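Local coordinates for protein 3-dehydroquinate dehydratase (Clostridium difficile, PDB 4H3D) that catalyses the cis-dehydration of 3-dehydroquinate to 3-dehydroshikimate through an imine intermediate, the third step of the chorismate pathway to aromatic amino acids, at residues R19-K31 with L46-N58. Numbering follows the deposited sequence. Where two conformers were deposited one is given.
Sequences RPKICVPIIGKNK and LDIIEWRVDFFEN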
loop_
_atom_site.group_PDB
_atom_site.type_symbol
_atom_site.label_atom_id
_atom_site.label_comp_id
_atom_site.label_asym_id
_atom_site.label_seq_id
_atom_site.Cartn_x
_atom_site.Cartn_y
_atom_site.Cartn_z
ATOM N N ARG B 19 -2.668 14.043 5.810
ATOM C CA ARG B 19 -2.253 12.683 5.975
ATOM C C ARG B 19 -3.219 12.006 6.958
ATOM O O ARG B 19 -3.681 12.654 7.886
ATOM C CB ARG B 19 -0.843 12.673 6.549
ATOM C CG ARG B 19 -0.053 11.414 6.263
ATOM C CD ARG B 19 1.026 11.214 7.301
ATOM N NE ARG B 19 0.402 10.844 8.565
ATOM C CZ ARG B 19 1.053 10.458 9.650
ATOM N NH1 ARG B 19 2.378 10.383 9.654
ATOM N NH2 ARG B 19 0.364 10.141 10.744
ATOM N N PRO B 20 -3.546 10.717 6.741
ATOM C CA PRO B 20 -4.394 10.034 7.703
ATOM C C PRO B 20 -3.765 10.047 9.077
ATOM O O PRO B 20 -2.538 10.022 9.193
ATOM C CB PRO B 20 -4.429 8.599 7.184
ATOM C CG PRO B 20 -4.206 8.732 5.728
ATOM C CD PRO B 20 -3.343 9.915 5.527
ATOM N N LYS B 21 -4.596 10.057 10.105
ATOM C CA LYS B 21 -4.109 10.066 11.473
ATOM C C LYS B 21 -3.932 8.637 11.953
ATOM O O LYS B 21 -4.702 7.742 11.577
ATOM C CB LYS B 21 -5.076 10.836 12.376
ATOM C CG LYS B 21 -5.453 12.240 11.825
ATOM C CD LYS B 21 -4.238 13.121 11.589
ATOM C CE LYS B 21 -4.638 14.490 11.029
ATOM N NZ LYS B 21 -5.149 14.383 9.613
ATOM N N ILE B 22 -2.918 8.421 12.772
ATOM C CA ILE B 22 -2.629 7.094 13.298
ATOM C C ILE B 22 -3.124 6.960 14.719
ATOM O O ILE B 22 -2.796 7.798 15.597
ATOM C CB ILE B 22 -1.115 6.805 13.313
ATOM C CG1 ILE B 22 -0.553 6.850 11.901
ATOM C CG2 ILE B 22 -0.844 5.419 13.936
ATOM C CD1 ILE B 22 0.955 6.657 11.836
ATOM N N CYS B 23 -3.887 5.897 14.952
ATOM C CA CYS B 23 -4.434 5.572 16.260
ATOM C C CYS B 23 -3.816 4.270 16.744
ATOM O O CYS B 23 -3.702 3.301 15.973
ATOM C CB CYS B 23 -5.951 5.393 16.167
ATOM S SG CYS B 23 -6.759 5.084 17.711
ATOM N N VAL B 24 -3.413 4.240 18.008
ATOM C CA VAL B 24 -2.821 3.054 18.604
ATOM C C VAL B 24 -3.606 2.674 19.855
ATOM O O VAL B 24 -3.849 3.525 20.708
ATOM C CB VAL B 24 -1.360 3.317 19.002
ATOM C CG1 VAL B 24 -0.727 2.051 19.535
ATOM C CG2 VAL B 24 -0.572 3.867 17.808
ATOM N N PRO B 25 -4.022 1.392 19.968
ATOM C CA PRO B 25 -4.751 0.976 21.154
ATOM C C PRO B 25 -3.909 0.563 22.354
ATOM O O PRO B 25 -2.771 0.096 22.211
ATOM C CB PRO B 25 -5.553 -0.255 20.675
ATOM C CG PRO B 25 -4.850 -0.758 19.528
ATOM C CD PRO B 25 -4.101 0.388 18.895
ATOM N N ILE B 26 -4.509 0.752 23.530
ATOM C CA ILE B 26 -3.990 0.288 24.815
ATOM C C ILE B 26 -4.934 -0.856 25.164
ATOM O O ILE B 26 -6.179 -0.679 25.175
ATOM C CB ILE B 26 -4.053 1.391 25.885
ATOM C CG1 ILE B 26 -3.000 2.449 25.564
ATOM C CG2 ILE B 26 -3.825 0.798 27.305
ATOM C CD1 ILE B 26 -2.989 3.647 26.519
ATOM N N ILE B 27 -4.371 -2.023 25.430
ATOM C CA ILE B 27 -5.170 -3.221 25.667
ATOM C C ILE B 27 -4.874 -3.904 27.009
ATOM O O ILE B 27 -5.204 -5.077 27.208
ATOM C CB ILE B 27 -4.970 -4.227 24.497
ATOM C CG1 ILE B 27 -3.501 -4.628 24.353
ATOM C CG2 ILE B 27 -5.434 -3.613 23.186
ATOM C CD1 ILE B 27 -3.292 -5.748 23.359
ATOM N N GLY B 28 -4.273 -3.155 27.928
ATOM C CA GLY B 28 -3.891 -3.673 29.244
ATOM C C GLY B 28 -5.053 -4.241 30.035
ATOM O O GLY B 28 -6.177 -3.744 29.959
ATOM N N LYS B 29 -4.759 -5.256 30.835
ATOM C CA LYS B 29 -5.771 -5.960 31.590
ATOM C C LYS B 29 -6.013 -5.317 32.962
ATOM O O LYS B 29 -7.063 -5.527 33.571
ATOM C CB LYS B 29 -5.323 -7.412 31.771
ATOM C CG LYS B 29 -6.384 -8.429 31.410
ATOM C CD LYS B 29 -6.576 -8.480 29.883
ATOM C CE LYS B 29 -7.703 -9.430 29.478
ATOM N NZ LYS B 29 -9.017 -9.050 30.098
ATOM N N ASN B 30 -5.028 -4.546 33.440
ATOM C CA ASN B 30 -5.102 -3.884 34.749
ATOM C C ASN B 30 -4.509 -2.471 34.702
ATOM O O ASN B 30 -3.868 -2.089 33.726
ATOM C CB ASN B 30 -4.398 -4.742 35.807
ATOM C CG ASN B 30 -2.957 -5.072 35.435
ATOM O OD1 ASN B 30 -2.165 -4.191 35.086
ATOM N ND2 ASN B 30 -2.607 -6.346 35.534
ATOM N N LYS B 31 -4.734 -1.695 35.752
ATOM C CA LYS B 31 -4.268 -0.291 35.799
ATOM C C LYS B 31 -2.763 -0.115 35.544
ATOM O O LYS B 31 -2.354 0.776 34.795
ATOM C CB LYS B 31 -4.633 0.357 37.143
ATOM C CG LYS B 31 -4.376 1.863 37.182
ATOM C CD LYS B 31 -5.138 2.548 38.327
ATOM C CE LYS B 31 -4.500 2.329 39.663
ATOM N NZ LYS B 31 -3.246 3.103 39.787
ATOM N N LEU B 46 2.402 9.564 16.974
ATOM C CA LEU B 46 1.099 8.973 16.761
ATOM C C LEU B 46 0.135 10.129 16.993
ATOM O O LEU B 46 0.523 11.159 17.552
ATOM C CB LEU B 46 0.854 7.812 17.716
ATOM C CG LEU B 46 0.881 8.091 19.215
ATOM C CD1 LEU B 46 -0.344 8.911 19.628
ATOM C CD2 LEU B 46 0.925 6.773 19.986
ATOM N N ASP B 47 -1.107 9.969 16.579
ATOM C CA ASP B 47 -2.050 11.044 16.656
ATOM C C ASP B 47 -3.108 10.850 17.725
ATOM O O ASP B 47 -3.473 11.786 18.402
ATOM C CB ASP B 47 -2.705 11.215 15.285
ATOM C CG ASP B 47 -1.703 11.564 14.210
ATOM O OD1 ASP B 47 -1.066 12.623 14.334
ATOM O OD2 ASP B 47 -1.539 10.779 13.240
ATOM N N ILE B 48 -3.579 9.628 17.875
ATOM C CA ILE B 48 -4.673 9.323 18.781
ATOM C C ILE B 48 -4.380 8.027 19.504
ATOM O O ILE B 48 -3.791 7.102 18.931
ATOM C CB ILE B 48 -5.992 9.123 17.975
ATOM C CG1 ILE B 48 -6.342 10.390 17.185
ATOM C CG2 ILE B 48 -7.160 8.697 18.890
ATOM C CD1 ILE B 48 -7.519 10.214 16.233
ATOM N N ILE B 49 -4.784 7.968 20.763
ATOM C CA ILE B 49 -4.659 6.774 21.564
ATOM C C ILE B 49 -6.075 6.242 21.825
ATOM O O ILE B 49 -6.970 7.010 22.143
ATOM C CB ILE B 49 -3.954 7.049 22.895
ATOM C CG1 ILE B 49 -2.476 7.362 22.643
ATOM C CG2 ILE B 49 -4.087 5.847 23.821
ATOM C CD1 ILE B 49 -1.675 7.775 23.901
ATOM N N GLU B 50 -6.265 4.937 21.627
ATOM C CA GLU B 50 -7.544 4.286 21.878
ATOM C C GLU B 50 -7.419 3.421 23.107
ATOM O O GLU B 50 -6.510 2.616 23.198
ATOM C CB GLU B 50 -7.951 3.390 20.690
ATOM C CG GLU B 50 -9.208 2.524 20.957
ATOM C CD GLU B 50 -9.567 1.592 19.781
ATOM O OE1 GLU B 50 -8.662 0.904 19.260
ATOM O OE2 GLU B 50 -10.755 1.555 19.393
ATOM N N TRP B 51 -8.312 3.593 24.069
ATOM C CA TRP B 51 -8.344 2.691 25.207
ATOM C C TRP B 51 -9.416 1.649 24.954
ATOM O O TRP B 51 -10.621 1.966 24.922
ATOM C CB TRP B 51 -8.582 3.428 26.529
ATOM C CG TRP B 51 -8.608 2.514 27.714
ATOM C CD1 TRP B 51 -7.991 1.295 27.824
ATOM C CD2 TRP B 51 -9.213 2.768 29.003
ATOM N NE1 TRP B 51 -8.220 0.756 29.075
ATOM C CE2 TRP B 51 -8.948 1.645 29.820
ATOM C CE3 TRP B 51 -9.948 3.823 29.535
ATOM C CZ2 TRP B 51 -9.404 1.550 31.125
ATOM C CZ3 TRP B 51 -10.398 3.721 30.840
ATOM C CH2 TRP B 51 -10.130 2.591 31.614
ATOM N N ARG B 52 -8.966 0.401 24.729
ATOM C CA ARG B 52 -9.845 -0.742 24.530
ATOM C C ARG B 52 -10.165 -1.254 25.904
ATOM O O ARG B 52 -9.532 -2.178 26.395
ATOM C CB ARG B 52 -9.167 -1.843 23.700
ATOM C CG ARG B 52 -9.220 -1.623 22.186
ATOM C CD ARG B 52 -10.598 -1.905 21.658
ATOM N NE ARG B 52 -11.013 -3.272 22.006
ATOM C CZ ARG B 52 -10.749 -4.351 21.271
ATOM N NH1 ARG B 52 -10.077 -4.233 20.128
ATOM N NH2 ARG B 52 -11.163 -5.554 21.675
ATOM N N VAL B 53 -11.180 -0.636 26.503
ATOM C CA VAL B 53 -11.571 -0.885 27.884
ATOM C C VAL B 53 -12.170 -2.280 28.113
ATOM O O VAL B 53 -12.186 -2.766 29.240
ATOM C CB VAL B 53 -12.535 0.226 28.360
ATOM C CG1 VAL B 53 -13.908 0.057 27.722
ATOM C CG2 VAL B 53 -12.642 0.255 29.889
ATOM N N ASP B 54 -12.653 -2.930 27.058
ATOM C CA ASP B 54 -13.174 -4.313 27.207
ATOM C C ASP B 54 -12.085 -5.299 27.678
ATOM O O ASP B 54 -12.415 -6.362 28.162
ATOM C CB ASP B 54 -13.836 -4.822 25.933
ATOM C CG ASP B 54 -12.943 -4.709 24.729
ATOM O OD1 ASP B 54 -12.682 -3.560 24.276
ATOM O OD2 ASP B 54 -12.533 -5.763 24.212
ATOM N N PHE B 55 -10.796 -4.950 27.541
ATOM C CA PHE B 55 -9.692 -5.796 28.100
ATOM C C PHE B 55 -9.500 -5.561 29.609
ATOM O O PHE B 55 -8.952 -6.406 30.324
ATOM C CB PHE B 55 -8.337 -5.518 27.429
ATOM C CG PHE B 55 -8.183 -6.093 26.032
ATOM C CD1 PHE B 55 -7.660 -7.383 25.843
ATOM C CD2 PHE B 55 -8.486 -5.334 24.916
ATOM C CE1 PHE B 55 -7.491 -7.905 24.567
ATOM C CE2 PHE B 55 -8.319 -5.854 23.622
ATOM C CZ PHE B 55 -7.818 -7.135 23.449
ATOM N N PHE B 56 -9.920 -4.401 30.089
ATOM C CA PHE B 56 -9.756 -4.052 31.507
ATOM C C PHE B 56 -10.595 -5.000 32.388
ATOM O O PHE B 56 -11.823 -5.042 32.263
ATOM C CB PHE B 56 -10.142 -2.593 31.707
ATOM C CG PHE B 56 -9.994 -2.102 33.113
ATOM C CD1 PHE B 56 -8.789 -2.251 33.802
ATOM C CD2 PHE B 56 -11.045 -1.433 33.738
ATOM C CE1 PHE B 56 -8.650 -1.779 35.108
ATOM C CE2 PHE B 56 -10.908 -0.959 35.065
ATOM C CZ PHE B 56 -9.708 -1.126 35.734
ATOM N N GLU B 57 -9.936 -5.750 33.275
ATOM C CA GLU B 57 -10.644 -6.762 34.104
ATOM C C GLU B 57 -11.749 -6.207 34.995
ATOM O O GLU B 57 -12.732 -6.899 35.254
ATOM C CB GLU B 57 -9.664 -7.611 34.937
ATOM C CG GLU B 57 -8.785 -8.500 34.078
ATOM C CD GLU B 57 -7.949 -9.485 34.866
ATOM O OE1 GLU B 57 -7.330 -10.357 34.223
ATOM O OE2 GLU B 57 -7.907 -9.396 36.112
ATOM N N ASN B 58 -11.602 -4.972 35.468
ATOM C CA ASN B 58 -12.641 -4.375 36.314
ATOM C C ASN B 58 -13.593 -3.445 35.564
ATOM O O ASN B 58 -14.185 -2.556 36.170
ATOM C CB ASN B 58 -11.977 -3.644 37.496
ATOM C CG ASN B 58 -11.229 -4.592 38.411
ATOM O OD1 ASN B 58 -11.615 -5.745 38.571
ATOM N ND2 ASN B 58 -10.148 -4.111 39.012
HETATM O O HOH W 1 1.326 10.074 13.302
HETATM O O HOH W 2 -7.641 -1.962 28.794
#
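Lys29 curls over Phe55 O from CB outward. Its CB stays 4.0 Å from Phe55 O; CG lies 3.4 Å from that oxygen; CD closes to 3.2 Å of it; CE faces the edge of the Phe55 ring near CD1; and NZ, brought back by bends at chi2 (72°) and chi4 (58°), donates to Phe55 O at 2.7 Å. Lys29 O in turn accepts from Glu57 N. Two residues earlier, Ile27 CB lies over one face of the Phe55 ring, 3.9 Å from its centroid, a CH-pi contact. The two strands behind these turns, 21-26 and 48-52, belong with helix 31-41 to the first beta-alpha-beta unit of the TIM barrel and pair in parallel by a ladder from Ile22 O to Arg52 N. Cys23, Pro25, Ile48 and Glu50 share one face, where Cys23 SG rests 3.6 Å from Glu50 CB and Glu50 OE2, of the 3-dehydroquinate site, hydrogen-bonds Thr84 OG1. Val24 and Ile26 point to helix 31-41, Ile49 to helix 62-76, Trp51 to both. At the far end Asp47 OD2 takes Ile22 N on its anti lone pair (2.8 Å) and salt-bridges Arg19 NH2, one water joining Arg19 NH2 and Asp47 OD2; Arg19 NH1 hydrogen-bonds Asn247 of helix 243-256.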